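Local coordinates for protein fatty acid synthase 1, isoform A (Drosophila melanogaster, PDB 6FN6) that probably builds long-chain saturated fatty acids from acetyl-CoA and malonyl-CoA with NADPH, this chain holding its dehydratase, enoylreductase and ketoreductase region, at residues A22-D27 with Y143-I148; G948-V953 with R975-V980. All coordinates share one frame; numbering follows the deposited sequence.

Interaction 1. Residues A22-D27 with Y143-I148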
ATOM      1  N   ALA A  22      16.227  34.155  -2.615  1.00 44.58           N
ATOM      2  CA  ALA A  22      15.229  35.076  -3.141  1.00 44.82           C
ATOM      3  C   ALA A  22      15.066  34.897  -4.650  1.00 44.42           C
ATOM      4  O   ALA A  22      14.028  35.236  -5.216  1.00 47.71           O
ATOM      5  CB  ALA A  22      15.607  36.508  -2.814  1.00 47.26           C
ATOM      6  N   GLY A  23      16.099  34.368  -5.296  1.00 42.13           N
ATOM      7  CA  GLY A  23      16.066  34.134  -6.727  1.00 40.22           C
ATOM      8  C   GLY A  23      15.038  33.106  -7.149  1.00 39.52           C
ATOM      9  O   GLY A  23      14.577  33.114  -8.289  1.00 40.29           O
ATOM     10  N   HIS A  24      14.686  32.206  -6.234  1.00 40.35           N
ATOM     11  CA  HIS A  24      13.710  31.164  -6.524  1.00 36.32           C
ATOM     12  C   HIS A  24      12.291  31.671  -6.285  1.00 36.65           C
ATOM     13  O   HIS A  24      11.566  31.146  -5.439  1.00 36.46           O
ATOM     14  CB  HIS A  24      13.990  29.925  -5.672  1.00 35.92           C
ATOM     15  CG  HIS A  24      13.182  28.726  -6.060  1.00 35.97           C
ATOM     16  ND1 HIS A  24      12.035  28.350  -5.393  1.00 36.11           N
ATOM     17  CD2 HIS A  24      13.352  27.819  -7.051  1.00 33.54           C
ATOM     18  CE1 HIS A  24      11.537  27.264  -5.955  1.00 33.85           C
ATOM     19  NE2 HIS A  24      12.318  26.921  -6.965  1.00 32.48           N
ATOM     20  N   THR A  25      11.901  32.694  -7.043  1.00 35.66           N
ATOM     21  CA  THR A  25      10.573  33.283  -6.925  1.00 36.28           C
ATOM     22  C   THR A  25       9.599  32.575  -7.860  1.00 34.93           C
ATOM     23  O   THR A  25       9.871  32.412  -9.048  1.00 34.12           O
ATOM     24  CB  THR A  25      10.606  34.795  -7.241  1.00 37.95           C
ATOM     25  OG1 THR A  25      11.476  35.460  -6.317  1.00 40.32           O
ATOM     26  CG2 THR A  25       9.215  35.418  -7.151  1.00 39.20           C
ATOM     27  N   ILE A  26       8.462  32.153  -7.314  1.00 35.41           N
ATOM     28  CA  ILE A  26       7.458  31.436  -8.090  1.00 41.59           C
ATOM     29  C   ILE A  26       6.119  32.138  -7.948  1.00 44.34           C
ATOM     30  O   ILE A  26       5.585  32.253  -6.845  1.00 43.96           O
ATOM     31  CB  ILE A  26       7.337  29.961  -7.645  1.00 47.33           C
ATOM     32  CG1 ILE A  26       8.702  29.267  -7.649  1.00 50.21           C
ATOM     33  CG2 ILE A  26       6.341  29.216  -8.531  1.00 47.69           C
ATOM     34  CD1 ILE A  26       9.315  29.096  -9.016  1.00 49.38           C
ATOM     35  N   ASP A  27       5.574  32.591  -9.072  1.00 56.45           N
ATOM     36  CA  ASP A  27       4.261  33.222  -9.090  1.00 56.16           C
ATOM     37  C   ASP A  27       4.192  34.383  -8.097  1.00 59.11           C
ATOM     38  O   ASP A  27       3.224  34.515  -7.350  1.00 62.59           O
ATOM     39  CB  ASP A  27       3.178  32.187  -8.774  1.00 55.89           C
ATOM     40  CG  ASP A  27       1.787  32.655  -9.162  1.00 57.70           C
ATOM     41  OD1 ASP A  27       1.670  33.726  -9.794  1.00 59.92           O
ATOM     42  OD2 ASP A  27       0.809  31.947  -8.846  1.00 57.26           O
ATOM     43  N   TYR A 143       6.984  31.041 -13.469  1.00 51.08           N
ATOM     44  CA  TYR A 143       8.291  31.013 -12.824  1.00 46.62           C
ATOM     45  C   TYR A 143       9.006  32.350 -12.977  1.00 47.36           C
ATOM     46  O   TYR A 143       9.287  32.785 -14.094  1.00 47.63           O
ATOM     47  CB  TYR A 143       9.167  29.906 -13.408  1.00 41.97           C
ATOM     48  CG  TYR A 143       8.540  28.534 -13.413  1.00 40.05           C
ATOM     49  CD1 TYR A 143       8.653  27.692 -12.314  1.00 40.28           C
ATOM     50  CD2 TYR A 143       7.849  28.073 -14.523  1.00 37.79           C
ATOM     51  CE1 TYR A 143       8.085  26.432 -12.317  1.00 39.16           C
ATOM     52  CE2 TYR A 143       7.277  26.816 -14.537  1.00 37.19           C
ATOM     53  CZ  TYR A 143       7.400  25.997 -13.434  1.00 37.93           C
ATOM     54  OH  TYR A 143       6.826  24.745 -13.451  1.00 36.27           O
ATOM     55  N   ASP A 144       9.315  32.988 -11.854  1.00 37.78           N
ATOM     56  CA  ASP A 144      10.005  34.273 -11.870  1.00 37.62           C
ATOM     57  C   ASP A 144      11.422  34.130 -11.333  1.00 35.18           C
ATOM     58  O   ASP A 144      11.800  34.794 -10.370  1.00 38.41           O
ATOM     59  CB  ASP A 144       9.229  35.291 -11.037  1.00 42.23           C
ATOM     60  CG  ASP A 144       7.772  35.382 -11.446  1.00 46.43           C
ATOM     61  OD1 ASP A 144       7.486  35.986 -12.501  1.00 49.79           O
ATOM     62  OD2 ASP A 144       6.914  34.835 -10.719  1.00 46.66           O
ATOM     63  N   TYR A 145      12.214  33.281 -11.977  1.00 35.90           N
ATOM     64  CA  TYR A 145      13.563  33.000 -11.505  1.00 35.26           C
ATOM     65  C   TYR A 145      14.466  34.220 -11.644  1.00 37.90           C
ATOM     66  O   TYR A 145      14.310  35.026 -12.565  1.00 40.37           O
ATOM     67  CB  TYR A 145      14.169  31.820 -12.271  1.00 33.38           C
ATOM     68  CG  TYR A 145      13.495  30.490 -12.008  1.00 34.00           C
ATOM     69  CD1 TYR A 145      13.447  29.952 -10.728  1.00 33.47           C
ATOM     70  CD2 TYR A 145      12.916  29.765 -13.042  1.00 33.90           C
ATOM     71  CE1 TYR A 145      12.833  28.734 -10.483  1.00 33.47           C
ATOM     72  CE2 TYR A 145      12.301  28.545 -12.808  1.00 31.63           C
ATOM     73  CZ  TYR A 145      12.262  28.037 -11.528  1.00 33.40           C
ATOM     74  OH  TYR A 145      11.653  26.828 -11.294  1.00 33.38           O
ATOM     75  N   GLY A 146      15.408  34.348 -10.716  1.00 43.75           N
ATOM     76  CA  GLY A 146      16.357  35.443 -10.720  1.00 46.35           C
ATOM     77  C   GLY A 146      17.696  35.027 -10.149  1.00 46.76           C
ATOM     78  O   GLY A 146      17.816  33.967  -9.534  1.00 48.03           O
ATOM     79  N   GLY A 147      18.709  35.861 -10.357  1.00 41.10           N
ATOM     80  CA  GLY A 147      20.042  35.581  -9.859  1.00 42.13           C
ATOM     81  C   GLY A 147      20.616  34.266 -10.358  1.00 40.92           C
ATOM     82  O   GLY A 147      20.491  33.927 -11.534  1.00 39.99           O
ATOM     83  N   ILE A 148      21.251  33.525  -9.455  1.00 43.85           N
ATOM     84  CA  ILE A 148      21.959  32.306  -9.831  1.00 44.03           C
ATOM     85  C   ILE A 148      20.988  31.190 -10.213  1.00 40.70           C
ATOM     86  O   ILE A 148      21.392  30.179 -10.785  1.00 39.98           O
ATOM     87  CB  ILE A 148      22.902  31.850  -8.701  1.00 44.38           C
ATOM     88  CG1 ILE A 148      22.113  31.529  -7.426  1.00 42.21           C
ATOM     89  CG2 ILE A 148      23.950  32.928  -8.433  1.00 46.12           C
ATOM     90  CD1 ILE A 148      22.948  30.894  -6.333  1.00 42.99           C
TER

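Interaction 2. Residues G948-V953 with R975-V980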
ATOM      1  N   GLY A 948      -8.693  29.783 -33.638  1.00 35.83           N
ATOM      2  CA  GLY A 948      -9.010  29.021 -34.833  1.00 34.12           C
ATOM      3  C   GLY A 948      -8.217  29.340 -36.087  1.00 31.69           C
ATOM      4  O   GLY A 948      -8.432  28.717 -37.126  1.00 30.96           O
ATOM      5  N   ALA A 949      -7.306  30.303 -36.014  1.00 41.10           N
ATOM      6  CA  ALA A 949      -6.485  30.634 -37.174  1.00 41.81           C
ATOM      7  C   ALA A 949      -5.589  29.445 -37.517  1.00 43.08           C
ATOM      8  O   ALA A 949      -4.973  28.847 -36.634  1.00 40.63           O
ATOM      9  CB  ALA A 949      -5.657  31.876 -36.908  1.00 41.51           C
ATOM     10  N   ARG A 950      -5.523  29.101 -38.800  1.00 39.94           N
ATOM     11  CA  ARG A 950      -4.748  27.945 -39.240  1.00 44.47           C
ATOM     12  C   ARG A 950      -3.791  28.286 -40.384  1.00 43.25           C
ATOM     13  O   ARG A 950      -3.104  27.410 -40.912  1.00 41.98           O
ATOM     14  CB  ARG A 950      -5.691  26.818 -39.664  1.00 51.52           C
ATOM     15  CG  ARG A 950      -6.465  26.192 -38.509  1.00 58.65           C
ATOM     16  CD  ARG A 950      -5.551  25.403 -37.579  1.00 65.68           C
ATOM     17  NE  ARG A 950      -6.271  24.843 -36.436  1.00 73.14           N
ATOM     18  CZ  ARG A 950      -6.537  25.502 -35.311  1.00 79.02           C
ATOM     19  NH1 ARG A 950      -7.197  24.897 -34.332  1.00 79.98           N
ATOM     20  NH2 ARG A 950      -6.147  26.763 -35.158  1.00 80.85           N
ATOM     21  N   TYR A 951      -3.752  29.559 -40.762  1.00 32.52           N
ATOM     22  CA  TYR A 951      -2.807  30.042 -41.762  1.00 32.94           C
ATOM     23  C   TYR A 951      -2.227  31.375 -41.307  1.00 32.27           C
ATOM     24  O   TYR A 951      -2.945  32.370 -41.202  1.00 31.86           O
ATOM     25  CB  TYR A 951      -3.478  30.188 -43.124  1.00 33.80           C
ATOM     26  CG  TYR A 951      -3.972  28.889 -43.717  1.00 39.40           C
ATOM     27  CD1 TYR A 951      -5.274  28.458 -43.502  1.00 43.09           C
ATOM     28  CD2 TYR A 951      -3.139  28.096 -44.497  1.00 43.52           C
ATOM     29  CE1 TYR A 951      -5.732  27.273 -44.044  1.00 44.99           C
ATOM     30  CE2 TYR A 951      -3.590  26.909 -45.043  1.00 46.30           C
ATOM     31  CZ  TYR A 951      -4.887  26.502 -44.813  1.00 46.31           C
ATOM     32  OH  TYR A 951      -5.340  25.323 -45.354  1.00 38.01           O
ATOM     33  N   ILE A 952      -0.928  31.381 -41.023  1.00 32.29           N
ATOM     34  CA  ILE A 952      -0.268  32.552 -40.463  1.00 31.79           C
ATOM     35  C   ILE A 952       0.862  33.011 -41.371  1.00 32.51           C
ATOM     36  O   ILE A 952       1.682  32.208 -41.819  1.00 33.24           O
ATOM     37  CB  ILE A 952       0.261  32.262 -39.044  1.00 31.19           C
ATOM     38  CG1 ILE A 952      -0.892  31.931 -38.092  1.00 30.51           C
ATOM     39  CG2 ILE A 952       1.092  33.433 -38.522  1.00 30.93           C
ATOM     40  CD1 ILE A 952      -1.850  33.076 -37.832  1.00 35.37           C
ATOM     41  N   VAL A 953       0.903  34.314 -41.633  1.00 36.17           N
ATOM     42  CA  VAL A 953       2.007  34.917 -42.369  1.00 33.73           C
ATOM     43  C   VAL A 953       2.659  35.987 -41.506  1.00 34.09           C
ATOM     44  O   VAL A 953       2.009  36.942 -41.085  1.00 33.12           O
ATOM     45  CB  VAL A 953       1.534  35.506 -43.706  1.00 36.17           C
ATOM     46  CG1 VAL A 953       2.710  36.073 -44.486  1.00 34.48           C
ATOM     47  CG2 VAL A 953       0.801  34.454 -44.526  1.00 36.43           C
ATOM     48  N   ARG A 975       0.797  21.946 -33.993  1.00 42.89           N
ATOM     49  CA  ARG A 975      -0.649  22.037 -33.819  1.00 46.34           C
ATOM     50  C   ARG A 975      -1.358  22.118 -35.173  1.00 42.19           C
ATOM     51  O   ARG A 975      -2.576  22.266 -35.237  1.00 40.55           O
ATOM     52  CB  ARG A 975      -1.010  23.254 -32.955  1.00 54.43           C
ATOM     53  CG  ARG A 975      -0.809  23.032 -31.458  1.00 62.35           C
ATOM     54  CD  ARG A 975      -1.415  24.149 -30.608  1.00 68.12           C
ATOM     55  NE  ARG A 975      -0.512  25.289 -30.460  1.00 74.54           N
ATOM     56  CZ  ARG A 975      -0.825  26.424 -29.840  1.00 79.66           C
ATOM     57  NH1 ARG A 975      -2.027  26.589 -29.304  1.00 81.82           N
ATOM     58  NH2 ARG A 975       0.071  27.399 -29.755  1.00 80.84           N
ATOM     59  N   GLY A 976      -0.589  22.011 -36.253  1.00 37.35           N
ATOM     60  CA  GLY A 976      -1.153  21.943 -37.589  1.00 38.79           C
ATOM     61  C   GLY A 976      -1.349  23.290 -38.261  1.00 40.21           C
ATOM     62  O   GLY A 976      -2.145  23.410 -39.194  1.00 42.19           O
ATOM     63  N   VAL A 977      -0.612  24.302 -37.813  1.00 45.46           N
ATOM     64  CA  VAL A 977      -0.736  25.638 -38.386  1.00 42.79           C
ATOM     65  C   VAL A 977       0.309  25.852 -39.472  1.00 36.63           C
ATOM     66  O   VAL A 977       1.472  25.479 -39.323  1.00 35.45           O
ATOM     67  CB  VAL A 977      -0.618  26.727 -37.298  1.00 47.59           C
ATOM     68  CG1 VAL A 977      -0.648  28.123 -37.918  1.00 49.10           C
ATOM     69  CG2 VAL A 977      -1.726  26.579 -36.276  1.00 47.66           C
ATOM     70  N   LYS A 978      -0.121  26.460 -40.570  1.00 46.34           N
ATOM     71  CA  LYS A 978       0.781  26.815 -41.654  1.00 44.06           C
ATOM     72  C   LYS A 978       1.413  28.175 -41.374  1.00 36.18           C
ATOM     73  O   LYS A 978       0.730  29.200 -41.379  1.00 34.81           O
ATOM     74  CB  LYS A 978       0.033  26.835 -42.987  1.00 47.07           C
ATOM     75  CG  LYS A 978       0.864  27.293 -44.176  1.00 53.24           C
ATOM     76  CD  LYS A 978       1.956  26.299 -44.516  1.00 59.56           C
ATOM     77  CE  LYS A 978       2.799  26.792 -45.681  1.00 65.17           C
ATOM     78  NZ  LYS A 978       3.864  25.822 -46.057  1.00 67.61           N
ATOM     79  N   VAL A 979       2.718  28.172 -41.125  1.00 34.94           N
ATOM     80  CA  VAL A 979       3.437  29.396 -40.807  1.00 35.84           C
ATOM     81  C   VAL A 979       4.349  29.771 -41.963  1.00 35.62           C
ATOM     82  O   VAL A 979       5.159  28.964 -42.419  1.00 38.40           O
ATOM     83  CB  VAL A 979       4.246  29.248 -39.509  1.00 34.96           C
ATOM     84  CG1 VAL A 979       4.855  30.587 -39.103  1.00 33.81           C
ATOM     85  CG2 VAL A 979       3.371  28.688 -38.391  1.00 34.01           C
ATOM     86  N   VAL A 980       4.210  31.005 -42.433  1.00 34.98           N
ATOM     87  CA  VAL A 980       5.064  31.522 -43.490  1.00 35.98           C
ATOM     88  C   VAL A 980       5.792  32.751 -42.966  1.00 35.63           C
ATOM     89  O   VAL A 980       5.166  33.674 -42.445  1.00 34.74           O
ATOM     90  CB  VAL A 980       4.249  31.853 -44.759  1.00 36.43           C
ATOM     91  CG1 VAL A 980       5.122  32.520 -45.807  1.00 37.46           C
ATOM     92  CG2 VAL A 980       3.609  30.601 -45.324  1.00 37.06           C
TER

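Interaction 1. Residues A22-D27 with Y143-I148
Gly23 O takes the N-H of Gly146 at 2.8 Å on an in-plane lone pair, and two other groups draw on it: Thr25 N by a weak backbone bond, and Tyr145 CA through a C-H...O contact of 3.4 Å. Asp144 N reaches Thr25 O at 2.9 Å in a bent bond. The two short, weakly bonded strands run antiparallel. The Thr25 hydroxyl turns back along its own chain, OG1 donating to Ala22 O at 2.8 Å, nearly in line with the carbonyl, while CG2 crosses the Asp144 side chain, 3.9 Å from CB. An alanine at Thr25 would probably leave Ala22 O without this hydroxyl partner and open a gap beside Asp144. On the other face His24, Ile26, Tyr143 and Tyr145 point the same way. Ile26 CD1 meets the edge of the Tyr143 ring at CD1 (3.6 Å), and it also touches Tyr145 CE1. His24, with CG anti to the backbone N (chi1 -170°), sets CD2 at the Tyr145 ring edge, 3.6 Å from CE1, and its ND1 is bonded to Leu31 O. Joining the predicted N- and C-terminal hotdog regions, the pair brings His24, the predicted proton acceptor, next to Asp175, the predicted donor, as in double-hotdog dehydratases.

Interaction 2. Residues G948-V953 with R975-V980
Ile952 and Val977 meet by their branches: CG1 of Ile952 lies 3.8 Å from CG1 of Val977, the two side chains at a slant to each other. With CG1 anti to its own backbone N (chi1 176°), Val977 directs that methyl at the isoleucine, while its other methyl, CG2, touches Ala949 O and the aliphatic part of Arg950. Helix 935-946 packs against both apolar residues, Thr941 against Ile952 and Val945 against Val977. Arg950 lays its chain over the start of the second segment, CD being 4.2 Å from Val977 CG2. Its tip then turns back: NH2 donates to Ala949 O at 2.8 Å, in the plane of the guanidinium although above that of the carbonyl, and also to Val945 O in the last turn of helix 935-946. The backbone of Arg950 and Ile952 carries the strand pairing, with Lys978 and Val980. Arg950 O accepts Lys978 N, Ile952 N reaches Lys978 O at 2.8 Å almost in line with the carbonyl, and Ile952 O takes Val980 N at 2.9 Å. Strands 951-955 and 978-982 are thereby parallel, and helix 963-974 connects them in a beta-alpha-beta unit of the Rossmann-type ketoreductase domain; 978-982 is an outermost strand of its sheet within this chain. Both segments begin where a helix stops, Gly948 and Gly976 each closing theirs in a Schellman motif with positive phi. Across the sheet from Ile952, the Tyr951 ring meets the start of the Lys978 chain obliquely, CD2 of the ring 3.7 Å from Lys978 CB. The lysine chain bends at chi2 (68°) and leads its amino group away from the tyrosine. Val953 and Val980 follow on this face, where Leu1002 of helix 989-1002 touches Tyr951, Lys978 and Val980.

Interactions 1 and 2 belong to different catalytic domains of one chain, dehydratase and ketoreductase; their centres are 34 Å apart, their nearest atoms about 17 Å, and they share no element. Both are partly buried strand pairs, but of unlike kinds. Interaction 1 joins two short, weakly bonded antiparallel strands from separate predicted hotdog halves, and one face is largely aromatic and borders a predicted active site. Interaction 2 is local in sequence, a regular parallel pair with three backbone bonds and mostly aliphatic cover, its interior Ile952 and Val977 grading into exposed Lys978 and Gly976. It lies away from the annotated sites.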